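Local coordinates for protein putative aldehyde dehydrogenase (Burkholderia cenocepacia, PDB 4YWE) that probably oxidises aldehydes with NAD or NADP as electron acceptor, being a member of the aldehyde dehydrogenase family, at residues H14-E19 / A206-T211; L142-P147 / A478-A483; V155-P160 / G286-S291; Q263-D268 / S294-E299; P373-D378 / P393-M398. All coordinates share one frame; numbering follows the deposited sequence.

How the interactions relate
Buried interactions 4 and 5 are neighbours in one largely parallel sheet, joined where Val296 N and Ser294 O meet Ala396, and both carry aliphatic packing between covering helices. Interactions 1 and 2, also buried, reach a second sheet, their centres about 30 Å apart: interaction 1 adds an N-terminal strand through a single bridge and side-chain amide and imidazole bonds, whereas interaction 2 is a full antiparallel ladder with a salt bridge, in contact with two other subunits. Partly buried interaction 3 has its centre about 6 Å from that of the chain; two loops without strand pairing meet there through polar groups at the presumed active site, and Gly286 packs on Pro393 of interaction 5.

Interaction 1 (H14-E19 / A206-T211); sequences HFIAGE and ALNIVT
Phe15 and Ile209 form an isolated antiparallel hydrogen-bonded pair, Phe15 N to Ile209 O at 2.9 Å and Ile209 N to Phe15 O at 3.0 Å, on strands whose axes come within 4.8 Å of each other. Next along, the His14 ring lies against Val210, whose CG1 stands over one face in a CH-pi contact, 3.8 Å from the centroid. With CG beside its own backbone N (chi1 -59°), the imidazole swings over to the second strand, where ND1 receives a weak bond from Thr211 N and CE1 has Thr211 O at the ring edge; NE2 is weakly bonded to Asp50. The pairing lays the N-terminal strand along 207-209, itself parallel to strand 177-182 in a sheet consistent with the Rossmann-type dinucleotide-binding domain of this family. Beyond Ile16 the chain reverses in a type I' turn, and Asn208 grips its start: OD1 accepts Ala17 N at 3.1 Å, nearly straight (173°). Asn208 ND2 is bonded to the carbonyls of Gly205 and Cys178, which fixes the rotation of the amide. Phe15 presents its ring edge to Leu207 O, 3.6 Å from CD2, while its CB meets Ile209 CB. A water held by Gly18 N, 2.7 Å away, sits between Phe15 O and Leu207 O, and Ala194 of helix 188-200 packs on both Phe15 and Ile209.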
# COMPACT_ATOMS: atom_id res chain seq x y z
N HIS A 14 -11.97 38.83 10.37
CA HIS A 14 -11.81 37.39 10.28
C HIS A 14 -12.54 36.87 9.05
O HIS A 14 -13.33 37.59 8.44
CB HIS A 14 -12.36 36.69 11.53
CG HIS A 14 -11.69 37.12 12.80
ND1 HIS A 14 -10.33 37.01 13.00
CD2 HIS A 14 -12.20 37.64 13.94
CE1 HIS A 14 -10.04 37.46 14.21
NE2 HIS A 14 -11.15 37.84 14.80
N PHE A 15 -12.27 35.63 8.67
CA PHE A 15 -13.00 34.99 7.58
C PHE A 15 -13.77 33.79 8.11
O PHE A 15 -13.24 32.68 8.16
CB PHE A 15 -12.05 34.58 6.46
CG PHE A 15 -12.76 34.11 5.22
CD1 PHE A 15 -13.39 35.01 4.37
CD2 PHE A 15 -12.79 32.76 4.89
CE1 PHE A 15 -14.04 34.58 3.23
CE2 PHE A 15 -13.44 32.33 3.75
CZ PHE A 15 -14.06 33.24 2.92
N ILE A 16 -15.01 34.03 8.52
CA ILE A 16 -15.83 32.99 9.14
C ILE A 16 -17.08 32.74 8.32
O ILE A 16 -17.77 33.68 7.92
CB ILE A 16 -16.19 33.37 10.59
CG1 ILE A 16 -14.93 33.73 11.38
CG2 ILE A 16 -16.96 32.24 11.26
CD1 ILE A 16 -15.20 34.20 12.80
N ALA A 17 -17.37 31.47 8.06
CA ALA A 17 -18.56 31.05 7.31
C ALA A 17 -18.64 31.71 5.94
O ALA A 17 -19.73 32.07 5.48
CB ALA A 17 -19.82 31.35 8.12
N GLY A 18 -17.50 31.86 5.28
CA GLY A 18 -17.45 32.39 3.93
C GLY A 18 -17.64 33.89 3.82
O GLY A 18 -17.82 34.42 2.73
N GLU A 19 -17.60 34.58 4.96
CA GLU A 19 -17.77 36.03 4.98
C GLU A 19 -16.74 36.70 5.87
O GLU A 19 -16.23 36.09 6.81
CB GLU A 19 -19.18 36.40 5.44
CG GLU A 19 -20.27 36.07 4.43
CD GLU A 19 -21.66 36.41 4.93
OE1 GLU A 19 -21.82 36.63 6.15
OE2 GLU A 19 -22.59 36.47 4.10
N ALA A 206 -15.93 25.75 5.20
CA ALA A 206 -14.92 24.71 5.02
C ALA A 206 -13.53 25.23 5.39
O ALA A 206 -12.69 24.49 5.89
CB ALA A 206 -14.92 24.21 3.58
N LEU A 207 -13.31 26.52 5.15
CA LEU A 207 -12.08 27.18 5.54
C LEU A 207 -12.40 28.43 6.35
O LEU A 207 -13.14 29.30 5.89
CB LEU A 207 -11.23 27.54 4.32
CG LEU A 207 -9.94 28.30 4.60
CD1 LEU A 207 -9.02 27.49 5.51
CD2 LEU A 207 -9.23 28.65 3.30
N ASN A 208 -11.85 28.51 7.56
CA ASN A 208 -12.08 29.65 8.43
C ASN A 208 -10.76 30.21 8.94
O ASN A 208 -9.89 29.46 9.38
CB ASN A 208 -12.97 29.26 9.62
CG ASN A 208 -14.29 28.65 9.18
OD1 ASN A 208 -15.25 29.37 8.88
ND2 ASN A 208 -14.34 27.33 9.13
N ILE A 209 -10.61 31.53 8.87
CA ILE A 209 -9.38 32.18 9.31
C ILE A 209 -9.67 33.12 10.47
O ILE A 209 -10.51 34.01 10.36
CB ILE A 209 -8.70 32.94 8.15
CG1 ILE A 209 -8.75 32.12 6.86
CG2 ILE A 209 -7.28 33.30 8.52
CD1 ILE A 209 -7.91 30.87 6.89
N VAL A 210 -8.97 32.93 11.58
CA VAL A 210 -9.08 33.83 12.72
C VAL A 210 -7.71 34.38 13.08
O VAL A 210 -6.88 33.67 13.65
CB VAL A 210 -9.73 33.13 13.93
CG1 VAL A 210 -9.77 34.08 15.12
CG2 VAL A 210 -11.12 32.64 13.58
N THR A 211 -7.47 35.64 12.74
CA THR A 211 -6.21 36.29 13.08
C THR A 211 -6.20 36.65 14.56
O THR A 211 -7.24 36.69 15.20
CB THR A 211 -5.98 37.56 12.24
OG1 THR A 211 -7.08 38.47 12.43
CG2 THR A 211 -5.87 37.21 10.76
O HOH W 1 -15.15 31.18 6.40

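Interaction 2 (L142-P147 / A478-A483); sequences LTVREP and ALKTIA
Glu146 and Lys480 meet tip to tip diagonally across two antiparallel strands, Glu146 OE2 taking Lys480 NZ at 2.9 Å on its syn lone pair. The lysine leaves its strand with CG anti to the backbone N and bends at chi3 (-72°), which carries the ammonium back to the carboxylate. The other carboxylate oxygen, OE1, is tied through a water to Ala478 O, so both oxygens of Glu146 are engaged. On the same face Val144 CG2 lies alongside Lys480 CB at 3.8 Å, and farther along Leu142 CD2 packs on Ile482 CB at 3.9 Å. The opposite face is carried by Leu479, whose CD1 touches Thr143 CB at 3.6 Å and Arg145 CG at 3.8 Å, and also stands over one face of the guanidinium. Between the two faces run six backbone bonds, in pairs at Leu142-Ile482, Val144-Lys480 and Glu146-Ala478; Glu146 N reaches Ala478 O from above the carbonyl plane, at 3.2 Å the longest of the six. Outward, Glu131 holds Arg145 by a salt bridge and Thr143 OG1 through its backbone N. Lys480 NZ also donates to Ala433 O and Leu436 O of the second subunit, and its charge is thus gripped from both chains. Residues 481-483 pair in parallel with a strand of that subunit, while Thr143 O accepts Thr132 OG1 of the third. A protruding antiparallel ladder that continues a neighbour's sheet is characteristic of the oligomerisation arm of aldehyde dehydrogenases.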
# COMPACT_ATOMS: atom_id res chain seq x y z
N LEU A 142 -13.40 -4.57 6.14
CA LEU A 142 -12.90 -3.44 5.37
C LEU A 142 -12.55 -2.28 6.29
O LEU A 142 -13.09 -2.15 7.39
CB LEU A 142 -13.93 -2.99 4.32
CG LEU A 142 -15.28 -2.43 4.78
CD1 LEU A 142 -15.85 -1.51 3.71
CD2 LEU A 142 -16.26 -3.54 5.09
N THR A 143 -11.62 -1.44 5.84
CA THR A 143 -11.23 -0.26 6.59
C THR A 143 -11.43 0.99 5.74
O THR A 143 -11.20 0.97 4.53
CB THR A 143 -9.77 -0.33 7.06
OG1 THR A 143 -8.89 -0.22 5.93
CG2 THR A 143 -9.49 -1.64 7.79
N VAL A 144 -11.86 2.07 6.38
CA VAL A 144 -12.07 3.33 5.69
C VAL A 144 -11.34 4.44 6.43
O VAL A 144 -11.35 4.50 7.66
CB VAL A 144 -13.57 3.66 5.56
CG1 VAL A 144 -14.22 2.76 4.52
CG2 VAL A 144 -14.27 3.50 6.91
N ARG A 145 -10.68 5.31 5.67
CA ARG A 145 -9.94 6.42 6.27
C ARG A 145 -10.78 7.69 6.21
O ARG A 145 -10.87 8.35 5.18
CB ARG A 145 -8.60 6.61 5.56
CG ARG A 145 -7.72 5.37 5.65
CD ARG A 145 -6.35 5.56 5.03
NE ARG A 145 -5.58 4.31 5.07
CZ ARG A 145 -4.90 3.88 6.13
NH1 ARG A 145 -4.88 4.60 7.24
NH2 ARG A 145 -4.24 2.74 6.07
N GLU A 146 -11.40 8.01 7.34
CA GLU A 146 -12.33 9.13 7.42
C GLU A 146 -11.66 10.37 7.99
O GLU A 146 -10.77 10.25 8.84
CB GLU A 146 -13.54 8.75 8.27
CG GLU A 146 -14.29 7.53 7.79
CD GLU A 146 -15.27 7.03 8.82
OE1 GLU A 146 -15.00 7.21 10.02
OE2 GLU A 146 -16.31 6.46 8.42
N PRO A 147 -12.09 11.56 7.56
CA PRO A 147 -11.56 12.80 8.12
C PRO A 147 -11.83 12.89 9.62
O PRO A 147 -12.78 12.27 10.10
CB PRO A 147 -12.33 13.89 7.36
CG PRO A 147 -13.58 13.21 6.89
CD PRO A 147 -13.16 11.81 6.57
N ALA A 478 -8.68 9.28 10.27
CA ALA A 478 -8.68 8.27 11.33
C ALA A 478 -9.28 6.98 10.79
O ALA A 478 -10.31 7.00 10.13
CB ALA A 478 -9.45 8.75 12.54
N LEU A 479 -8.62 5.86 11.07
CA LEU A 479 -9.04 4.58 10.51
C LEU A 479 -10.25 4.01 11.23
O LEU A 479 -10.28 3.91 12.46
CB LEU A 479 -7.89 3.57 10.56
CG LEU A 479 -8.08 2.31 9.72
CD1 LEU A 479 -8.02 2.64 8.24
CD2 LEU A 479 -7.05 1.24 10.08
N LYS A 480 -11.26 3.64 10.46
CA LYS A 480 -12.42 2.93 10.98
C LYS A 480 -12.45 1.52 10.38
O LYS A 480 -12.38 1.36 9.17
CB LYS A 480 -13.72 3.67 10.65
CG LYS A 480 -14.98 2.86 10.98
CD LYS A 480 -16.24 3.53 10.45
CE LYS A 480 -16.59 4.77 11.25
NZ LYS A 480 -17.81 5.45 10.72
N THR A 481 -12.55 0.52 11.24
CA THR A 481 -12.61 -0.87 10.78
C THR A 481 -14.05 -1.40 10.84
O THR A 481 -14.72 -1.28 11.87
CB THR A 481 -11.69 -1.78 11.60
OG1 THR A 481 -10.35 -1.26 11.56
CG2 THR A 481 -11.69 -3.19 11.05
N ILE A 482 -14.50 -1.99 9.74
CA ILE A 482 -15.85 -2.52 9.66
C ILE A 482 -15.81 -4.03 9.44
O ILE A 482 -15.36 -4.50 8.40
CB ILE A 482 -16.66 -1.83 8.55
CG1 ILE A 482 -16.68 -0.31 8.78
CG2 ILE A 482 -18.07 -2.39 8.47
CD1 ILE A 482 -17.31 0.47 7.65
N ALA A 483 -16.29 -4.78 10.43
CA ALA A 483 -16.28 -6.24 10.36
C ALA A 483 -17.69 -6.78 10.11
O ALA A 483 -18.56 -6.70 10.98
CB ALA A 483 -15.70 -6.83 11.63
O HOH W 2 -12.69 7.09 11.33

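Interaction 3 (V155-P160 / G286-S291); sequences VPWNYP and GGQTCS
Asn158 and Cys290 face one another at what is probably the oxyanion hole of the active site: Asn158 ND2 and Cys290 N both point at one water, at 3.1 Å (a weak bond) and 3.0 Å. In this family the cysteine of such a GQTCS sequence is the usual nucleophile, and the asparagine amide with the backbone N-H of that cysteine stabilises the carbonyl oxygen of the substrate; the water would sit in its place. Glu256, the predicted active-site residue, has its side chain about 6 Å from that of Cys290. The Asn158 amide is turned by the bond from its ND2 to Gln288 O (3.3 Å); Gln288 O lies in the amide plane, whereas ND2 approaches from above the plane of the Gln288 carbonyl. Gln288 is the centre of an inverse gamma turn; its O is shared with Asn285 ND2 and also touches Asn158 CB at 3.2 Å. On one flank the far rim of the Trp157 indole crosses the extended Gln288 side chain at about a right angle, CZ3 lying 3.4 Å from OE1 with the planes 58° apart; OE1 accepts Ile332 N. On the other, Tyr159 OH is modelled only 2.4 Å from Thr289 OG1, at the ring edge, a hydrogen bond of doubtful length. Tyr159 is the N-cap of helix 160-174, so the first loop runs from strand 139-155 straight into that helix, while the second links helix 271-283 to strand 293-299; Phe391 meets the Trp157 ring from a further loop.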
# COMPACT_ATOMS: atom_id res chain seq x y z
N VAL A 155 -0.47 28.36 12.16
CA VAL A 155 0.48 28.67 11.11
C VAL A 155 1.40 29.80 11.54
O VAL A 155 0.94 30.85 12.00
CB VAL A 155 -0.24 29.02 9.79
CG1 VAL A 155 0.76 29.29 8.68
CG2 VAL A 155 -1.19 27.89 9.40
N PRO A 156 2.72 29.60 11.41
CA PRO A 156 3.71 30.61 11.82
C PRO A 156 3.96 31.68 10.76
O PRO A 156 3.33 31.67 9.70
CB PRO A 156 4.97 29.78 12.06
CG PRO A 156 4.84 28.63 11.13
CD PRO A 156 3.36 28.34 11.00
N TRP A 157 4.88 32.59 11.05
CA TRP A 157 5.10 33.78 10.24
C TRP A 157 6.19 33.62 9.18
O TRP A 157 6.29 34.44 8.27
CB TRP A 157 5.45 34.97 11.14
CG TRP A 157 6.46 34.63 12.20
CD1 TRP A 157 6.21 34.33 13.51
CD2 TRP A 157 7.88 34.52 12.04
NE1 TRP A 157 7.38 34.06 14.17
CE2 TRP A 157 8.42 34.17 13.29
CE3 TRP A 157 8.75 34.70 10.95
CZ2 TRP A 157 9.79 33.99 13.49
CZ3 TRP A 157 10.11 34.52 11.15
CH2 TRP A 157 10.61 34.17 12.41
N ASN A 158 7.01 32.58 9.30
CA ASN A 158 8.18 32.44 8.44
C ASN A 158 7.84 31.93 7.04
O ASN A 158 8.45 32.35 6.06
CB ASN A 158 9.22 31.52 9.10
CG ASN A 158 8.68 30.14 9.40
OD1 ASN A 158 7.47 29.95 9.54
ND2 ASN A 158 9.58 29.17 9.50
N TYR A 159 6.86 31.03 6.95
CA TYR A 159 6.35 30.60 5.66
C TYR A 159 4.83 30.48 5.70
O TYR A 159 4.29 29.38 5.71
CB TYR A 159 6.95 29.25 5.24
CG TYR A 159 8.44 29.27 5.00
CD1 TYR A 159 8.97 29.61 3.76
CD2 TYR A 159 9.33 28.94 6.02
CE1 TYR A 159 10.33 29.63 3.54
CE2 TYR A 159 10.70 28.95 5.81
CZ TYR A 159 11.19 29.30 4.57
OH TYR A 159 12.55 29.31 4.36
N PRO A 160 4.13 31.63 5.74
CA PRO A 160 2.66 31.65 5.83
C PRO A 160 1.97 30.82 4.75
O PRO A 160 1.17 29.95 5.08
CB PRO A 160 2.32 33.13 5.67
CG PRO A 160 3.52 33.84 6.20
CD PRO A 160 4.69 32.99 5.76
N GLY A 286 16.36 34.44 5.60
CA GLY A 286 17.16 34.93 6.70
C GLY A 286 17.43 33.91 7.78
O GLY A 286 17.58 34.25 8.96
N GLY A 287 17.50 32.64 7.39
CA GLY A 287 17.73 31.56 8.33
C GLY A 287 16.53 31.25 9.20
O GLY A 287 16.60 30.42 10.10
N GLN A 288 15.42 31.94 8.93
CA GLN A 288 14.19 31.74 9.68
C GLN A 288 13.41 30.57 9.10
O GLN A 288 12.31 30.73 8.56
CB GLN A 288 13.35 33.02 9.68
CG GLN A 288 14.06 34.21 10.31
CD GLN A 288 13.29 35.51 10.17
OE1 GLN A 288 13.04 36.20 11.16
NE2 GLN A 288 12.92 35.85 8.94
N THR A 289 14.00 29.39 9.20
CA THR A 289 13.43 28.16 8.67
C THR A 289 13.71 27.02 9.65
O THR A 289 14.84 26.88 10.13
CB THR A 289 14.02 27.81 7.29
OG1 THR A 289 13.83 28.91 6.39
CG2 THR A 289 13.34 26.57 6.71
N CYS A 290 12.69 26.23 9.96
CA CYS A 290 12.83 25.12 10.90
C CYS A 290 13.94 24.15 10.49
O CYS A 290 14.71 23.68 11.33
CB CYS A 290 11.51 24.36 11.04
SG CYS A 290 10.18 25.30 11.83
N SER A 291 14.02 23.86 9.19
CA SER A 291 14.97 22.89 8.68
C SER A 291 16.22 23.54 8.10
O SER A 291 16.89 22.96 7.25
CB SER A 291 14.31 22.01 7.62
OG SER A 291 13.95 22.78 6.48
O HOH W 3 9.99 26.17 8.64

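Interaction 4 (Q263-D268 / S294-E299); sequences QIVFAD and SRVLIE
The Phe266 ring turns its edge to the Glu299 carboxylate, CD2 lying 3.4 Å from OE1, and the two planes stand 79° apart. Ala267 N donates to the same oxygen, 2.8 Å from OE1 and well above the carboxylate plane, while Ala267 CB touches it at 3.5 Å. Glu299 reaches them fully extended, its CG anti to the backbone N (chi1 -176°), and Phe400 meets the Phe266 ring edge-to-face. Behind this end the strands run parallel in register, Gln263 beside Val296, Ile264 beside Leu297 and Val265 beside Ile298. Val265 bonds through both backbone groups: its N donates to Leu297 O at 2.7 Å and its O accepts Glu299 N at 2.9 Å. At the other end Gln263 is bound by N to Arg295 O and by O to Leu297 N; both bonds are modelled at 2.5 Å, a doubtful length. Ile264 CG1 meets Leu297 CD1 at 4.1 Å on one face; Val265 faces Val296 and Ile298 on the other, against helices 271-283 and 303-315. Strand 261-265, helix 271-283 and strand 293-299 thus form a beta-alpha-beta unit in the sheet of the presumed catalytic domain. The Gln263 amide bends away to accept Trp422 NE1, and Arg295 is anchored by carbonyls of Lys260, Leu409 and Ala410. Glu299 OE1, by accepting Ala267 N, ties down the chain where it leaves the first strand, and the like charge of Asp268, with OD1 5.5 Å from Glu299 OE1, may raise the pKa of either group slightly.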
# COMPACT_ATOMS: atom_id res chain seq x y z
N GLN A 263 24.75 19.93 8.02
CA GLN A 263 25.28 19.57 6.71
C GLN A 263 26.58 18.81 6.91
O GLN A 263 27.53 19.33 7.50
CB GLN A 263 25.53 20.82 5.86
CG GLN A 263 24.29 21.66 5.59
CD GLN A 263 23.64 21.33 4.26
OE1 GLN A 263 23.75 20.21 3.76
NE2 GLN A 263 22.97 22.31 3.67
N ILE A 264 26.63 17.57 6.43
CA ILE A 264 27.81 16.72 6.64
C ILE A 264 28.62 16.62 5.35
O ILE A 264 28.17 16.05 4.36
CB ILE A 264 27.40 15.32 7.14
CG1 ILE A 264 26.46 15.44 8.33
CG2 ILE A 264 28.63 14.51 7.51
CD1 ILE A 264 25.83 14.13 8.75
N VAL A 265 29.84 17.16 5.38
CA VAL A 265 30.69 17.19 4.20
C VAL A 265 31.95 16.35 4.39
O VAL A 265 32.70 16.55 5.35
CB VAL A 265 31.07 18.64 3.82
CG1 VAL A 265 31.85 18.66 2.51
CG2 VAL A 265 29.83 19.50 3.73
N PHE A 266 32.19 15.42 3.47
CA PHE A 266 33.39 14.59 3.50
C PHE A 266 34.43 15.08 2.51
O PHE A 266 34.14 15.89 1.63
CB PHE A 266 33.03 13.13 3.21
CG PHE A 266 32.30 12.45 4.32
CD1 PHE A 266 30.93 12.63 4.47
CD2 PHE A 266 32.97 11.65 5.22
CE1 PHE A 266 30.26 12.01 5.50
CE2 PHE A 266 32.30 11.02 6.26
CZ PHE A 266 30.94 11.21 6.40
N ALA A 267 35.65 14.57 2.64
CA ALA A 267 36.78 15.01 1.83
C ALA A 267 36.60 14.68 0.35
O ALA A 267 37.21 15.32 -0.52
CB ALA A 267 38.08 14.40 2.34
N ASP A 268 35.77 13.69 0.05
CA ASP A 268 35.57 13.25 -1.33
C ASP A 268 34.35 13.90 -1.97
O ASP A 268 33.90 13.47 -3.03
CB ASP A 268 35.44 11.73 -1.39
CG ASP A 268 34.16 11.22 -0.76
OD1 ASP A 268 33.59 11.93 0.10
OD2 ASP A 268 33.71 10.12 -1.13
N SER A 294 21.86 24.95 9.78
CA SER A 294 22.55 25.86 10.69
C SER A 294 23.86 25.28 11.21
O SER A 294 24.60 25.94 11.94
CB SER A 294 21.64 26.22 11.87
OG SER A 294 21.20 25.05 12.54
N ARG A 295 24.13 24.03 10.85
CA ARG A 295 25.39 23.39 11.21
C ARG A 295 26.04 22.77 9.98
O ARG A 295 25.37 22.08 9.21
CB ARG A 295 25.18 22.32 12.28
CG ARG A 295 24.93 22.85 13.68
CD ARG A 295 24.85 21.70 14.68
NE ARG A 295 23.76 20.78 14.35
CZ ARG A 295 23.79 19.47 14.58
NH1 ARG A 295 24.86 18.91 15.14
NH2 ARG A 295 22.75 18.71 14.25
N VAL A 296 27.33 23.01 9.80
CA VAL A 296 28.07 22.33 8.75
C VAL A 296 29.21 21.54 9.38
O VAL A 296 30.10 22.09 10.04
CB VAL A 296 28.57 23.32 7.67
CG1 VAL A 296 29.33 24.49 8.30
CG2 VAL A 296 29.42 22.59 6.64
N LEU A 297 29.17 20.22 9.20
CA LEU A 297 30.18 19.33 9.74
C LEU A 297 31.11 18.88 8.62
O LEU A 297 30.69 18.19 7.70
CB LEU A 297 29.53 18.12 10.42
CG LEU A 297 28.33 18.44 11.33
CD1 LEU A 297 27.71 17.16 11.87
CD2 LEU A 297 28.74 19.36 12.46
N ILE A 298 32.37 19.28 8.71
CA ILE A 298 33.33 19.04 7.64
C ILE A 298 34.43 18.10 8.09
O ILE A 298 35.00 18.27 9.16
CB ILE A 298 33.93 20.37 7.14
CG1 ILE A 298 32.84 21.44 7.00
CG2 ILE A 298 34.65 20.15 5.82
CD1 ILE A 298 33.39 22.84 6.85
N GLU A 299 34.74 17.11 7.26
CA GLU A 299 35.86 16.22 7.53
C GLU A 299 37.14 17.04 7.62
O GLU A 299 37.30 18.02 6.91
CB GLU A 299 35.98 15.14 6.45
CG GLU A 299 37.06 14.11 6.72
CD GLU A 299 37.09 13.00 5.68
OE1 GLU A 299 36.14 12.94 4.86
OE2 GLU A 299 38.05 12.21 5.67

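Interaction 5 (P373-D378 / P393-M398); sequences PALLRD and PVLAAM
Pro373 and Pro393 open a parallel pairing with their side chains crossing at about a right angle, CB to CB 3.8 Å, and the backbone joins at once: Ala374 N donates to Pro393 O at 2.8 Å. Packing is close from here to the middle. Leu375 and Leu395 lie side by side, pointing the same way, and Leu375 CD1 touches Leu395 CD2 at 3.8 Å; both have CG anti to the backbone N. On the reverse face Leu376 CD1 reaches back diagonally to Val394 CG1, also 3.8 Å away. Leu395 is bonded through both its backbone groups, N by Ala374 O at 2.9 Å and O by Leu376 N at 3.0 Å. Toward the C-terminal end the contact loosens: past the bond from Ala397 N to Leu376 O, the side chains of Arg377 and exposed Asp378 point away from the second strand. They pair with each other instead, Arg377 NE 2.7 Å from Asp378 OD2, and Arg377 NH2 has a salt bridge to Glu304. The two strands belong to a beta-alpha-beta unit with helix 384-387. Helix 303-315 packs on Leu375, helix 334-349 covers Leu376 and Val394, and strand 293-299 continues the sheet beside 394-400.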
# COMPACT_ATOMS: atom_id res chain seq x y z
N PRO A 373 24.12 37.68 7.31
CA PRO A 373 24.47 36.27 7.54
C PRO A 373 25.86 36.14 8.14
O PRO A 373 26.77 36.84 7.72
CB PRO A 373 24.41 35.66 6.14
CG PRO A 373 23.47 36.55 5.39
CD PRO A 373 23.74 37.93 5.91
N ALA A 374 26.01 35.25 9.12
CA ALA A 374 27.27 35.12 9.84
C ALA A 374 27.81 33.70 9.78
O ALA A 374 27.08 32.73 9.98
CB ALA A 374 27.10 35.57 11.28
N LEU A 375 29.11 33.58 9.51
CA LEU A 375 29.78 32.29 9.50
C LEU A 375 30.77 32.20 10.65
O LEU A 375 31.77 32.92 10.68
CB LEU A 375 30.50 32.07 8.17
CG LEU A 375 31.41 30.83 8.13
CD1 LEU A 375 30.59 29.55 8.19
CD2 LEU A 375 32.28 30.86 6.88
N LEU A 376 30.50 31.30 11.60
CA LEU A 376 31.39 31.10 12.73
C LEU A 376 32.06 29.73 12.65
O LEU A 376 31.46 28.76 12.18
CB LEU A 376 30.63 31.25 14.05
CG LEU A 376 30.21 32.67 14.43
CD1 LEU A 376 28.90 33.07 13.77
CD2 LEU A 376 30.12 32.82 15.94
N ARG A 377 33.30 29.66 13.10
CA ARG A 377 34.10 28.45 12.97
C ARG A 377 34.58 27.93 14.32
O ARG A 377 34.54 28.64 15.32
CB ARG A 377 35.31 28.71 12.06
CG ARG A 377 36.19 29.86 12.53
CD ARG A 377 37.52 29.86 11.80
NE ARG A 377 38.24 28.61 12.02
CZ ARG A 377 39.15 28.12 11.18
NH1 ARG A 377 39.44 28.78 10.07
NH2 ARG A 377 39.76 26.98 11.46
N ASP A 378 35.03 26.68 14.32
CA ASP A 378 35.58 26.03 15.51
C ASP A 378 34.57 26.04 16.66
O ASP A 378 34.94 26.13 17.82
CB ASP A 378 36.88 26.71 15.95
CG ASP A 378 37.89 26.79 14.82
OD1 ASP A 378 38.07 25.79 14.10
OD2 ASP A 378 38.51 27.87 14.65
N PRO A 393 20.37 33.94 10.20
CA PRO A 393 21.29 33.51 9.14
C PRO A 393 22.68 33.18 9.68
O PRO A 393 23.68 33.72 9.19
CB PRO A 393 21.33 34.72 8.22
CG PRO A 393 21.15 35.88 9.15
CD PRO A 393 20.24 35.40 10.26
N VAL A 394 22.75 32.31 10.68
CA VAL A 394 24.00 32.00 11.35
C VAL A 394 24.39 30.55 11.12
O VAL A 394 23.65 29.63 11.47
CB VAL A 394 23.91 32.30 12.85
CG1 VAL A 394 25.27 32.13 13.51
CG2 VAL A 394 23.38 33.71 13.08
N LEU A 395 25.57 30.34 10.54
CA LEU A 395 26.06 28.99 10.27
C LEU A 395 27.20 28.63 11.21
O LEU A 395 28.19 29.36 11.31
CB LEU A 395 26.52 28.86 8.82
CG LEU A 395 27.10 27.51 8.42
CD1 LEU A 395 26.07 26.40 8.63
CD2 LEU A 395 27.58 27.53 6.98
N ALA A 396 27.07 27.51 11.90
CA ALA A 396 28.10 27.03 12.82
C ALA A 396 28.94 25.95 12.15
O ALA A 396 28.41 24.93 11.71
CB ALA A 396 27.49 26.52 14.11
N ALA A 397 30.25 26.17 12.09
CA ALA A 397 31.15 25.23 11.43
C ALA A 397 32.09 24.55 12.42
O ALA A 397 32.59 25.19 13.35
CB ALA A 397 31.95 25.94 10.35
N MET A 398 32.31 23.26 12.22
CA MET A 398 33.22 22.48 13.05
C MET A 398 33.67 21.24 12.28
O MET A 398 33.05 20.86 11.29
CB MET A 398 32.54 22.08 14.37
CG MET A 398 31.38 21.13 14.19
SD MET A 398 30.40 20.92 15.68
CE MET A 398 29.56 22.50 15.77